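Local coordinates for protein S-adenosyl-L-methionine-dependent 2-deoxy-scyllo-inosamine dehydrogenase (Bacillus circulans, PDB 4M7S) that catalyses the radical S-adenosyl-L-methionine-dependent two-electron oxidation of 2-deoxy-scyllo-inosamine to amino-dideoxy-scyllo-inosose in butirosin biosynthesis, using two [4Fe-4S] clusters, at residues L4-I8 with L48-F53; E35-Y41 with C68-F74. All coordinates share one frame; numbering follows the deposited sequence.

How the contacts relate
Both contacts draw on helix 38-50, which follows strand 7-10 in this radical SAM partial barrel. Contact 1 pairs the helix's last turn and the loop beyond with the run into the strand; contact 2 pairs its first turn and the preceding loop with the start of helix 71-81. Their centres are 19 Å apart, the nearest atoms about 7 Å. The side chain of Cys68 in contact 2 lies about 13 Å from an iron-sulfur cluster and about 11 Å from that of Cys16, an inferred ligand of the AdoMet cluster. The side chain of Phe5 in contact 1 is about 13 Å from a cluster and about 11 Å from that of Cys187, an inferred ligand of the second.

Contact 1. Residues L4-I8 with L48-F53; sequences LFSMI and LSSLDF
The end of the Phe53 ring packs against Phe5 and Ile8. A trans chi1 of -179° carries this ring across to the run leading into strand 7-10, where Phe53 CE1 comes within 3.5 Å of Phe5 O, met at the ring edge and near its plane. The two aromatic rings lie at an intermediate tilt, planes 47° apart, and touch through Phe5 CE1 and Phe53 CE1 at 3.5 Å. Beyond them Ile8 CG2 packs on Phe53 CE2 at 3.8 Å. Leu48 closes this dense end with both methyls: CD2 abuts the edge of the Phe5 ring, 3.8 Å from Phe5 CZ, while CD1 reaches Ile8 CG2. The backbone turns to deliver Phe53 through a Schellman motif that ends helix 38-50. There Leu48 O accepts from Phe53 N and Leu51 N on opposite faces of its carbonyl plane, and Asp52 takes positive phi. The first strand of the radical SAM sheet and the helix after it are thereby joined by apolar packing, with no hydrogen bond from segment to segment. Trp209 meets the Phe5 ring edge-to-face, and Ile205 of helix 205-209 touches Phe5, Ile8 and Leu51. Packing thins toward partly exposed Leu4 and Leu51, whose CD1 methyls meet at 4.1 Å. Leu4 also places CG over a face of its neighbour Phe5, and its CD2 lies at the edge of Phe53.

Contact 2. Residues E35-Y41 with C68-F74; sequences EMDPALY and CKNLDLF. With IMD (imidazole), chain F.
Glu35 OE1 accepts a short bond from a water, 2.6 Å from the water oxygen, and a weak one from Lys69 N. The same amide makes its straighter bond to Glu35 OE2, 3.2 Å from Lys69 N at 164°, approaching from above the carboxylate plane. The water also donates to Met36 O and accepts from Asn70 ND2, so it ties the loop before helix 38-50 to the N-cap residue of helix 71-81. The Lys69 chain bends at its end, leaving NZ 4.1 Å from Glu35 OE1, beyond a salt bridge; its positive charge may still favour the carboxylate. Deeper in, Tyr41 and Phe74 form an offset stack, centroids 4.2 Å apart and planes at 24°. Each CB lies over the other's ring in a CH-pi contact. Tyr41 CG stands anti to the backbone N (chi1 -172°), which sends the ring over Phe74; Asn70 O covers the opposite Phe74 face. Pro38 CA meets the edge of that ring, 3.9 Å from Phe74 CE1. On the exposed side Asp37 caps helix 38-50 through Ala39 N to Asp37 OD1 (2.9 Å); an imidazole, probably from the crystallisation liquor, lies against its carboxylate in doubtful bonding geometry. Helices 38-50 and 71-81 begin side by side on the partial barrel: Tyr41 and Met36 lean on Val10 of strand 7-10, while Leu71 and Asp72 face helix 98-107.

Contact 1. Residues L4-I8 with L48-F53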
ATOM      1  N   LEU A   4      12.063   4.736   9.095  1.00 34.93           N
ATOM      2  CA  LEU A   4      11.367   4.889   7.819  1.00 33.43           C
ATOM      3  C   LEU A   4      10.344   3.769   7.655  1.00 34.30           C
ATOM      4  O   LEU A   4      10.483   2.703   8.260  1.00 35.32           O
ATOM      5  CB  LEU A   4      12.362   4.849   6.659  1.00 33.69           C
ATOM      6  CG  LEU A   4      11.884   5.337   5.286  1.00 37.52           C
ATOM      7  CD1 LEU A   4      11.710   6.856   5.290  1.00 37.39           C
ATOM      8  CD2 LEU A   4      12.836   4.905   4.169  1.00 36.53           C
ATOM      9  N   PHE A   5       9.320   4.007   6.840  1.00 33.90           N
ATOM     10  CA  PHE A   5       8.350   2.964   6.521  1.00 31.92           C
ATOM     11  C   PHE A   5       9.063   1.754   5.918  1.00 32.29           C
ATOM     12  O   PHE A   5      10.092   1.897   5.261  1.00 32.76           O
ATOM     13  CB  PHE A   5       7.278   3.491   5.560  1.00 30.90           C
ATOM     14  CG  PHE A   5       7.828   4.328   4.436  1.00 32.18           C
ATOM     15  CD1 PHE A   5       8.284   3.733   3.265  1.00 30.73           C
ATOM     16  CD2 PHE A   5       7.880   5.709   4.549  1.00 30.84           C
ATOM     17  CE1 PHE A   5       8.801   4.505   2.236  1.00 29.38           C
ATOM     18  CE2 PHE A   5       8.386   6.489   3.525  1.00 31.68           C
ATOM     19  CZ  PHE A   5       8.852   5.885   2.366  1.00 30.58           C
ATOM     20  N   SER A   6       8.525   0.565   6.158  1.00 31.04           N
ATOM     21  CA  SER A   6       9.135  -0.649   5.645  1.00 31.55           C
ATOM     22  C   SER A   6       8.364  -1.139   4.420  1.00 30.97           C
ATOM     23  O   SER A   6       8.865  -1.952   3.646  1.00 32.36           O
ATOM     24  CB  SER A   6       9.179  -1.729   6.728  1.00 34.80           C
ATOM     25  OG  SER A   6       7.872  -2.163   7.047  1.00 37.61           O
HETATM   26  N   MSE A   7       7.145  -0.631   4.253  1.00 25.23           N
HETATM   27  CA  MSE A   7       6.298  -0.961   3.106  1.00 24.07           C
HETATM   28  C   MSE A   7       5.672   0.321   2.581  1.00 25.57           C
HETATM   29  O   MSE A   7       5.220   1.173   3.361  1.00 24.29           O
HETATM   30  CB  MSE A   7       5.208  -1.974   3.490  1.00 24.36           C
HETATM   31  CG  MSE A   7       4.009  -2.029   2.509  1.00 56.22           C
HETATM   32 SE   MSE A   7       4.352  -2.857   0.741  1.00 69.69          SE
HETATM   33  CE  MSE A   7       4.173  -4.736   1.267  1.00 51.64           C
ATOM     34  N   ILE A   8       5.680   0.487   1.264  1.00 22.59           N
ATOM     35  CA  ILE A   8       4.949   1.588   0.659  1.00 24.74           C
ATOM     36  C   ILE A   8       3.993   1.037  -0.392  1.00 23.64           C
ATOM     37  O   ILE A   8       4.394   0.230  -1.239  1.00 24.53           O
ATOM     38  CB  ILE A   8       5.881   2.667   0.061  1.00 25.76           C
ATOM     39  CG1 ILE A   8       5.055   3.761  -0.618  1.00 28.24           C
ATOM     40  CG2 ILE A   8       6.880   2.061  -0.932  1.00 25.57           C
ATOM     41  CD1 ILE A   8       5.830   5.034  -0.842  1.00 29.92           C
ATOM     42  N   LEU A  48      12.154   7.955  -3.382  1.00 18.96           N
ATOM     43  CA  LEU A  48      12.466   6.675  -2.758  1.00 22.00           C
ATOM     44  C   LEU A  48      13.922   6.333  -3.026  1.00 23.39           C
ATOM     45  O   LEU A  48      14.613   5.751  -2.180  1.00 21.13           O
ATOM     46  CB  LEU A  48      11.521   5.564  -3.251  1.00 18.62           C
ATOM     47  CG  LEU A  48      10.067   5.608  -2.770  1.00 16.69           C
ATOM     48  CD1 LEU A  48       9.273   4.397  -3.313  1.00 16.20           C
ATOM     49  CD2 LEU A  48       9.999   5.651  -1.229  1.00 18.33           C
ATOM     50  N   SER A  49      14.406   6.727  -4.200  1.00 24.61           N
ATOM     51  CA  SER A  49      15.815   6.512  -4.523  1.00 24.71           C
ATOM     52  C   SER A  49      16.740   7.334  -3.631  1.00 26.63           C
ATOM     53  O   SER A  49      17.802   6.861  -3.230  1.00 27.60           O
ATOM     54  CB  SER A  49      16.099   6.828  -5.996  1.00 24.08           C
ATOM     55  OG  SER A  49      17.386   6.382  -6.336  1.00 31.03           O
ATOM     56  N   SER A  50      16.343   8.571  -3.338  1.00 25.57           N
ATOM     57  CA  SER A  50      17.141   9.459  -2.490  1.00 25.87           C
ATOM     58  C   SER A  50      17.226   8.930  -1.046  1.00 25.43           C
ATOM     59  O   SER A  50      18.059   9.371  -0.252  1.00 26.18           O
ATOM     60  CB  SER A  50      16.527  10.855  -2.482  1.00 27.99           C
ATOM     61  OG  SER A  50      15.296  10.859  -1.772  1.00 26.29           O
ATOM     62  N   LEU A  51      16.356   7.986  -0.709  1.00 23.73           N
ATOM     63  CA  LEU A  51      16.359   7.363   0.616  1.00 28.59           C
ATOM     64  C   LEU A  51      17.060   6.001   0.598  1.00 33.10           C
ATOM     65  O   LEU A  51      17.137   5.339   1.624  1.00 34.08           O
ATOM     66  CB  LEU A  51      14.920   7.171   1.110  1.00 25.70           C
ATOM     67  CG  LEU A  51      14.063   8.413   1.363  1.00 23.91           C
ATOM     68  CD1 LEU A  51      12.575   8.041   1.427  1.00 20.50           C
ATOM     69  CD2 LEU A  51      14.501   9.124   2.651  1.00 22.39           C
ATOM     70  N   ASP A  52      17.559   5.582  -0.565  1.00 32.92           N
ATOM     71  CA  ASP A  52      18.068   4.217  -0.736  1.00 36.43           C
ATOM     72  C   ASP A  52      17.053   3.191  -0.207  1.00 33.49           C
ATOM     73  O   ASP A  52      17.413   2.228   0.475  1.00 33.89           O
ATOM     74  CB  ASP A  52      19.421   4.048  -0.033  1.00 45.70           C
ATOM     75  CG  ASP A  52      20.180   2.815  -0.504  1.00 56.92           C
ATOM     76  OD1 ASP A  52      19.755   2.186  -1.496  1.00 60.13           O
ATOM     77  OD2 ASP A  52      21.212   2.483   0.118  1.00 65.45           O
ATOM     78  N   PHE A  53      15.781   3.419  -0.518  1.00 31.62           N
ATOM     79  CA  PHE A  53      14.695   2.595   0.005  1.00 29.34           C
ATOM     80  C   PHE A  53      14.870   1.100  -0.284  1.00 29.44           C
ATOM     81  O   PHE A  53      15.034   0.692  -1.438  1.00 30.30           O
ATOM     82  CB  PHE A  53      13.353   3.070  -0.537  1.00 24.90           C
ATOM     83  CG  PHE A  53      12.192   2.283  -0.016  1.00 24.32           C
ATOM     84  CD1 PHE A  53      11.855   2.331   1.335  1.00 26.31           C
ATOM     85  CD2 PHE A  53      11.446   1.486  -0.866  1.00 23.00           C
ATOM     86  CE1 PHE A  53      10.786   1.597   1.825  1.00 27.59           C
ATOM     87  CE2 PHE A  53      10.381   0.748  -0.388  1.00 24.00           C
ATOM     88  CZ  PHE A  53      10.047   0.806   0.955  1.00 25.87           C
TER

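Contact 2. Residues E35-Y41 with C68-F74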
ATOM      1  N   GLU A  35      -5.666   6.551 -13.868  1.00 43.46           N
ATOM      2  CA  GLU A  35      -4.281   6.129 -13.711  1.00 42.42           C
ATOM      3  C   GLU A  35      -3.318   7.174 -13.192  1.00 34.12           C
ATOM      4  O   GLU A  35      -3.462   8.364 -13.460  1.00 31.64           O
ATOM      5  CB  GLU A  35      -3.744   5.530 -14.999  1.00 48.83           C
ATOM      6  CG  GLU A  35      -3.328   4.096 -14.813  1.00 51.22           C
ATOM      7  CD  GLU A  35      -3.173   3.384 -16.115  1.00 57.04           C
ATOM      8  OE1 GLU A  35      -2.085   3.512 -16.712  1.00 62.63           O
ATOM      9  OE2 GLU A  35      -4.137   2.712 -16.544  1.00 55.28           O
HETATM   10  N   MSE A  36      -2.318   6.710 -12.454  1.00 25.85           N
HETATM   11  CA  MSE A  36      -1.311   7.626 -11.944  1.00 28.42           C
HETATM   12  C   MSE A  36      -0.495   8.229 -13.088  1.00 29.15           C
HETATM   13  O   MSE A  36      -0.047   7.516 -13.983  1.00 29.87           O
HETATM   14  CB  MSE A  36      -0.388   6.933 -10.938  1.00 26.66           C
HETATM   15  CG  MSE A  36       0.684   7.869 -10.410  1.00 26.58           C
HETATM   16 SE   MSE A  36       1.818   7.094  -9.043  1.00 40.12          SE
HETATM   17  CE  MSE A  36       0.530   7.047  -7.568  1.00 23.07           C
ATOM     18  N   ASP A  37      -0.344   9.550 -13.069  1.00 28.97           N
ATOM     19  CA  ASP A  37       0.546  10.252 -13.994  1.00 33.15           C
ATOM     20  C   ASP A  37       1.950   9.634 -13.917  1.00 31.33           C
ATOM     21  O   ASP A  37       2.523   9.543 -12.842  1.00 27.68           O
ATOM     22  CB  ASP A  37       0.590  11.743 -13.626  1.00 34.54           C
ATOM     23  CG  ASP A  37       1.331  12.594 -14.659  1.00 41.20           C
ATOM     24  OD1 ASP A  37       2.162  12.058 -15.419  1.00 43.46           O
ATOM     25  OD2 ASP A  37       1.087  13.819 -14.702  1.00 44.32           O
ATOM     26  N   PRO A  38       2.497   9.179 -15.059  1.00 30.58           N
ATOM     27  CA  PRO A  38       3.856   8.612 -15.039  1.00 30.20           C
ATOM     28  C   PRO A  38       4.894   9.590 -14.494  1.00 28.78           C
ATOM     29  O   PRO A  38       5.874   9.169 -13.887  1.00 28.60           O
ATOM     30  CB  PRO A  38       4.138   8.287 -16.517  1.00 32.04           C
ATOM     31  CG  PRO A  38       3.007   8.909 -17.304  1.00 36.69           C
ATOM     32  CD  PRO A  38       1.843   9.005 -16.368  1.00 33.65           C
ATOM     33  N   ALA A  39       4.671  10.882 -14.699  1.00 23.19           N
ATOM     34  CA  ALA A  39       5.521  11.899 -14.105  1.00 23.69           C
ATOM     35  C   ALA A  39       5.448  11.849 -12.579  1.00 29.66           C
ATOM     36  O   ALA A  39       6.442  12.081 -11.895  1.00 27.57           O
ATOM     37  CB  ALA A  39       5.120  13.255 -14.590  1.00 26.22           C
ATOM     38  N   LEU A  40       4.266  11.569 -12.040  1.00 26.73           N
ATOM     39  CA  LEU A  40       4.117  11.498 -10.584  1.00 20.29           C
ATOM     40  C   LEU A  40       4.815  10.257 -10.048  1.00 19.99           C
ATOM     41  O   LEU A  40       5.452  10.295  -8.988  1.00 20.93           O
ATOM     42  CB  LEU A  40       2.644  11.509 -10.159  1.00 24.19           C
ATOM     43  CG  LEU A  40       2.397  11.524  -8.641  1.00 26.23           C
ATOM     44  CD1 LEU A  40       2.967  12.799  -8.015  1.00 27.76           C
ATOM     45  CD2 LEU A  40       0.909  11.381  -8.321  1.00 25.96           C
ATOM     46  N   TYR A  41       4.695   9.149 -10.773  1.00 22.25           N
ATOM     47  CA  TYR A  41       5.379   7.933 -10.370  1.00 21.74           C
ATOM     48  C   TYR A  41       6.891   8.124 -10.455  1.00 23.60           C
ATOM     49  O   TYR A  41       7.633   7.595  -9.624  1.00 22.02           O
ATOM     50  CB  TYR A  41       4.956   6.730 -11.213  1.00 21.66           C
ATOM     51  CG  TYR A  41       5.511   5.425 -10.673  1.00 20.20           C
ATOM     52  CD1 TYR A  41       4.858   4.751  -9.649  1.00 22.12           C
ATOM     53  CD2 TYR A  41       6.696   4.887 -11.165  1.00 20.12           C
ATOM     54  CE1 TYR A  41       5.358   3.571  -9.137  1.00 22.83           C
ATOM     55  CE2 TYR A  41       7.205   3.693 -10.667  1.00 21.05           C
ATOM     56  CZ  TYR A  41       6.520   3.044  -9.656  1.00 25.05           C
ATOM     57  OH  TYR A  41       7.007   1.873  -9.140  1.00 30.02           O
ATOM     58  N   CYS A  68      -3.199  -1.361 -14.886  1.00 22.54           N
ATOM     59  CA  CYS A  68      -2.401  -0.171 -15.125  1.00 22.42           C
ATOM     60  C   CYS A  68      -1.690  -0.320 -16.462  1.00 22.76           C
ATOM     61  O   CYS A  68      -0.930  -1.275 -16.660  1.00 25.82           O
ATOM     62  CB  CYS A  68      -1.366  -0.011 -14.007  1.00 20.21           C
ATOM     63  SG  CYS A  68      -0.287   1.416 -14.214  1.00 28.04           S
ATOM     64  N   LYS A  69      -1.914   0.614 -17.378  1.00 21.19           N
ATOM     65  CA  LYS A  69      -1.332   0.474 -18.711  1.00 25.62           C
ATOM     66  C   LYS A  69       0.179   0.702 -18.704  1.00 26.65           C
ATOM     67  O   LYS A  69       0.872   0.280 -19.623  1.00 26.19           O
ATOM     68  CB  LYS A  69      -2.040   1.370 -19.732  1.00 31.01           C
ATOM     69  CG  LYS A  69      -1.773   2.865 -19.643  1.00 35.98           C
ATOM     70  CD  LYS A  69      -2.770   3.610 -20.547  1.00 44.93           C
ATOM     71  CE  LYS A  69      -2.298   5.011 -20.933  1.00 53.25           C
ATOM     72  NZ  LYS A  69      -2.454   6.041 -19.860  1.00 56.51           N
ATOM     73  N   ASN A  70       0.679   1.337 -17.643  1.00 25.62           N
ATOM     74  CA  ASN A  70       2.105   1.634 -17.508  1.00 25.70           C
ATOM     75  C   ASN A  70       2.792   0.711 -16.522  1.00 23.71           C
ATOM     76  O   ASN A  70       3.902   1.003 -16.084  1.00 22.88           O
ATOM     77  CB  ASN A  70       2.320   3.071 -17.019  1.00 23.73           C
ATOM     78  CG  ASN A  70       2.086   4.094 -18.093  1.00 26.71           C
ATOM     79  OD1 ASN A  70       2.612   3.982 -19.198  1.00 28.59           O
ATOM     80  ND2 ASN A  70       1.293   5.113 -17.777  1.00 29.71           N
ATOM     81  N   LEU A  71       2.143  -0.392 -16.162  1.00 21.51           N
ATOM     82  CA  LEU A  71       2.691  -1.259 -15.121  1.00 22.13           C
ATOM     83  C   LEU A  71       4.128  -1.738 -15.401  1.00 22.34           C
ATOM     84  O   LEU A  71       4.980  -1.668 -14.520  1.00 23.64           O
ATOM     85  CB  LEU A  71       1.772  -2.449 -14.833  1.00 22.19           C
ATOM     86  CG  LEU A  71       2.278  -3.249 -13.625  1.00 22.06           C
ATOM     87  CD1 LEU A  71       2.183  -2.423 -12.345  1.00 17.82           C
ATOM     88  CD2 LEU A  71       1.560  -4.585 -13.488  1.00 19.79           C
ATOM     89  N   ASP A  72       4.402  -2.212 -16.611  1.00 22.88           N
ATOM     90  CA  ASP A  72       5.740  -2.719 -16.919  1.00 23.45           C
ATOM     91  C   ASP A  72       6.793  -1.638 -16.728  1.00 24.34           C
ATOM     92  O   ASP A  72       7.846  -1.888 -16.150  1.00 23.23           O
ATOM     93  CB  ASP A  72       5.827  -3.250 -18.356  1.00 22.14           C
ATOM     94  CG  ASP A  72       5.055  -4.552 -18.554  1.00 30.55           C
ATOM     95  OD1 ASP A  72       4.499  -5.089 -17.571  1.00 28.92           O
ATOM     96  OD2 ASP A  72       5.011  -5.035 -19.707  1.00 37.95           O
ATOM     97  N   LEU A  73       6.492  -0.448 -17.241  1.00 22.35           N
ATOM     98  CA  LEU A  73       7.335   0.732 -17.087  1.00 23.84           C
ATOM     99  C   LEU A  73       7.596   1.005 -15.609  1.00 24.43           C
ATOM    100  O   LEU A  73       8.745   1.185 -15.189  1.00 21.61           O
ATOM    101  CB  LEU A  73       6.608   1.931 -17.701  1.00 25.01           C
ATOM    102  CG  LEU A  73       7.269   3.254 -18.108  1.00 31.17           C
ATOM    103  CD1 LEU A  73       6.646   4.394 -17.351  1.00 27.99           C
ATOM    104  CD2 LEU A  73       8.790   3.249 -17.983  1.00 30.25           C
ATOM    105  N   PHE A  74       6.517   1.042 -14.827  1.00 19.48           N
ATOM    106  CA  PHE A  74       6.609   1.326 -13.397  1.00 22.07           C
ATOM    107  C   PHE A  74       7.425   0.277 -12.652  1.00 23.49           C
ATOM    108  O   PHE A  74       8.220   0.611 -11.776  1.00 18.72           O
ATOM    109  CB  PHE A  74       5.214   1.450 -12.766  1.00 18.64           C
ATOM    110  CG  PHE A  74       4.450   2.668 -13.218  1.00 23.02           C
ATOM    111  CD1 PHE A  74       5.094   3.707 -13.860  1.00 22.05           C
ATOM    112  CD2 PHE A  74       3.084   2.770 -12.989  1.00 22.93           C
ATOM    113  CE1 PHE A  74       4.397   4.829 -14.271  1.00 25.17           C
ATOM    114  CE2 PHE A  74       2.381   3.887 -13.398  1.00 22.49           C
ATOM    115  CZ  PHE A  74       3.036   4.917 -14.038  1.00 25.13           C
TER
HETATM  116  N1  IMD F 505       2.207  14.989 -16.556  1.00 44.73           N
HETATM  117  C2  IMD F 505       2.820  14.884 -17.752  1.00 46.35           C
HETATM  118  N3  IMD F 505       2.657  16.049 -18.422  1.00 50.69           N
HETATM  119  C4  IMD F 505       1.932  16.890 -17.648  1.00 49.99           C
HETATM  120  C5  IMD F 505       1.647  16.217 -16.464  1.00 47.13           C
HETATM  121  O   HOH W   1      -0.396   5.035 -15.439  1.00 38.54           O